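Long-range contact in GTP-binding nuclear protein GSP1 (Encephalitozoon cuniculi, PDB 4DJT), which binds GDP with magnesium in this structure and, as a Ran-family GTPase, is probably required for nuclear protein import and RNA export: residues W66-Q71 with D79-G84. Numbering follows the deposited sequence.
Sequences WDTAGQ and DVYYIG
Tyr81 reaches from the short helix 79-82 onto the end of strand 60-68, its ring lying between Trp66 and Thr68. CG stands anti to the backbone N (chi1 -174°), and the ring beyond it extends to the strand, with OH beside the backbone of Trp66-Thr68. Tyr81 OH comes within 3.0 Å of Trp66 O, yet its hydrogen bond is with Leu16 O on strand 11-17.

This buried end is the tight part. Thr68 crosses the phenol at about a right angle and sets its methyl CG2 3.8 Å from Tyr81 CZ, while the Trp66 side chain slides past the Tyr81 side chain in the opposite direction, its CB 4.0 Å from Tyr81 CE2. Thr68 OG1 accepts from Gly70 N at 3.1 Å, forming an ST turn where the strand ends, and bonds Glu72 as well.

Toward solvent the fit loosens. The six-membered ring of partly exposed Trp66 meets mostly backbone, with CZ3 3.7 Å from Val80 O, and the Val80 side chain stays 5.9 Å or more from segment 66-71. Lys13 makes a cation-pi contact with this indole and also bonds Tyr81 O.

The CB of Asp67 turns away from the helix, and its OD2 hydrogen-bonds Tyr194 and Thr25, the side chain lying about 4 Å from the magnesium ion. Asp67-Thr68-Ala69-Gly70 is the DTAG form of the DxxG motif of small GTPases, whose glycine begins the predicted switch II.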
loop_
_atom_site.group_PDB
_atom_site.type_symbol
_atom_site.label_atom_id
_atom_site.label_comp_id
_atom_site.label_asym_id
_atom_site.label_seq_id
_atom_site.Cartn_x
_atom_site.Cartn_y
_atom_site.Cartn_z
ATOM N N TRP A 66 6.322 -3.395 -0.999
ATOM C CA TRP A 66 7.338 -2.456 -1.493
ATOM C C TRP A 66 6.938 -1.054 -1.276
ATOM O O TRP A 66 5.791 -0.677 -1.553
ATOM C CB TRP A 66 7.584 -2.672 -2.977
ATOM C CG TRP A 66 8.373 -3.909 -3.245
ATOM C CD1 TRP A 66 8.343 -5.102 -2.542
ATOM C CD2 TRP A 66 9.341 -4.120 -4.311
ATOM N NE1 TRP A 66 9.237 -5.986 -3.071
ATOM C CE2 TRP A 66 9.838 -5.466 -4.149
ATOM C CE3 TRP A 66 9.814 -3.341 -5.367
ATOM C CZ2 TRP A 66 10.791 -6.006 -5.003
ATOM C CZ3 TRP A 66 10.760 -3.891 -6.223
ATOM C CH2 TRP A 66 11.235 -5.195 -6.051
ATOM N N ASP A 67 7.869 -0.260 -0.778
ATOM C CA ASP A 67 7.659 1.187 -0.569
ATOM C C ASP A 67 8.765 1.886 -1.291
ATOM O O ASP A 67 9.877 1.360 -1.353
ATOM C CB ASP A 67 7.753 1.526 0.924
ATOM C CG ASP A 67 7.441 2.984 1.236
ATOM O OD1 ASP A 67 6.658 3.575 0.490
ATOM O OD2 ASP A 67 7.930 3.506 2.305
ATOM N N THR A 68 8.510 3.096 -1.770
ATOM C CA THR A 68 9.537 3.869 -2.429
ATOM C C THR A 68 10.446 4.554 -1.390
ATOM O O THR A 68 10.166 4.557 -0.209
ATOM C CB THR A 68 8.967 4.994 -3.295
ATOM O OG1 THR A 68 8.511 6.071 -2.445
ATOM C CG2 THR A 68 7.872 4.497 -4.198
ATOM N N ALA A 69 11.556 5.103 -1.878
ATOM C CA ALA A 69 12.429 5.961 -1.068
ATOM C C ALA A 69 12.177 7.474 -1.348
ATOM O O ALA A 69 13.023 8.312 -1.063
ATOM C CB ALA A 69 13.895 5.591 -1.355
ATOM N N GLY A 70 11.013 7.810 -1.904
ATOM C CA GLY A 70 10.605 9.174 -2.077
ATOM C C GLY A 70 10.722 9.689 -3.505
ATOM O O GLY A 70 10.315 10.819 -3.793
ATOM N N GLN A 71 11.248 8.868 -4.412
ATOM C CA GLN A 71 11.563 9.366 -5.763
ATOM C C GLN A 71 10.308 9.782 -6.576
ATOM O O GLN A 71 10.438 10.576 -7.525
ATOM C CB GLN A 71 12.458 8.373 -6.546
ATOM C CG GLN A 71 11.853 7.032 -6.929
ATOM C CD GLN A 71 11.972 6.000 -5.832
ATOM O OE1 GLN A 71 12.156 6.345 -4.665
ATOM N NE2 GLN A 71 11.846 4.713 -6.208
ATOM N N ASP A 79 9.570 0.467 -13.988
ATOM C CA ASP A 79 8.726 -0.694 -14.188
ATOM C C ASP A 79 9.050 -1.816 -13.213
ATOM O O ASP A 79 8.154 -2.515 -12.771
ATOM C CB ASP A 79 8.860 -1.225 -15.631
ATOM C CG ASP A 79 8.268 -0.268 -16.688
ATOM O OD1 ASP A 79 7.594 0.726 -16.324
ATOM O OD2 ASP A 79 8.476 -0.527 -17.897
ATOM N N VAL A 80 10.331 -1.992 -12.886
ATOM C CA VAL A 80 10.746 -3.047 -11.941
ATOM C C VAL A 80 10.128 -2.888 -10.553
ATOM O O VAL A 80 10.001 -3.861 -9.834
ATOM C CB VAL A 80 12.285 -3.183 -11.830
ATOM C CG1 VAL A 80 12.827 -3.946 -13.037
ATOM C CG2 VAL A 80 12.945 -1.822 -11.697
ATOM N N TYR A 81 9.727 -1.678 -10.204
ATOM C CA TYR A 81 8.970 -1.463 -8.981
ATOM C C TYR A 81 7.694 -2.287 -9.019
ATOM O O TYR A 81 7.335 -2.940 -8.035
ATOM C CB TYR A 81 8.661 0.018 -8.781
ATOM C CG TYR A 81 8.000 0.352 -7.445
ATOM C CD1 TYR A 81 6.633 0.590 -7.351
ATOM C CD2 TYR A 81 8.748 0.422 -6.268
ATOM C CE1 TYR A 81 6.025 0.875 -6.122
ATOM C CE2 TYR A 81 8.147 0.697 -5.051
ATOM C CZ TYR A 81 6.788 0.918 -4.976
ATOM O OH TYR A 81 6.230 1.261 -3.735
ATOM N N TYR A 82 7.000 -2.228 -10.158
ATOM C CA TYR A 82 5.691 -2.873 -10.303
ATOM C C TYR A 82 5.796 -4.364 -10.628
ATOM O O TYR A 82 4.936 -5.153 -10.239
ATOM C CB TYR A 82 4.868 -2.164 -11.358
ATOM C CG TYR A 82 4.596 -0.726 -11.044
ATOM C CD1 TYR A 82 3.906 -0.365 -9.895
ATOM C CD2 TYR A 82 4.998 0.260 -11.873
ATOM C CE1 TYR A 82 3.641 0.944 -9.599
ATOM C CE2 TYR A 82 4.730 1.593 -11.584
ATOM C CZ TYR A 82 4.028 1.913 -10.444
ATOM O OH TYR A 82 3.774 3.220 -10.145
ATOM N N ILE A 83 6.829 -4.752 -11.375
ATOM C CA ILE A 83 6.890 -6.111 -11.933
ATOM C C ILE A 83 6.783 -7.188 -10.857
ATOM O O ILE A 83 7.431 -7.115 -9.821
ATOM C CB ILE A 83 8.190 -6.346 -12.729
ATOM C CG1 ILE A 83 8.136 -5.571 -14.046
ATOM C CG2 ILE A 83 8.377 -7.841 -13.031
ATOM C CD1 ILE A 83 9.418 -5.653 -14.882
ATOM N N GLY A 84 5.946 -8.179 -11.101
ATOM C CA GLY A 84 5.797 -9.279 -10.167
ATOM C C GLY A 84 4.776 -9.035 -9.055
ATOM O O GLY A 84 4.520 -9.944 -8.260
#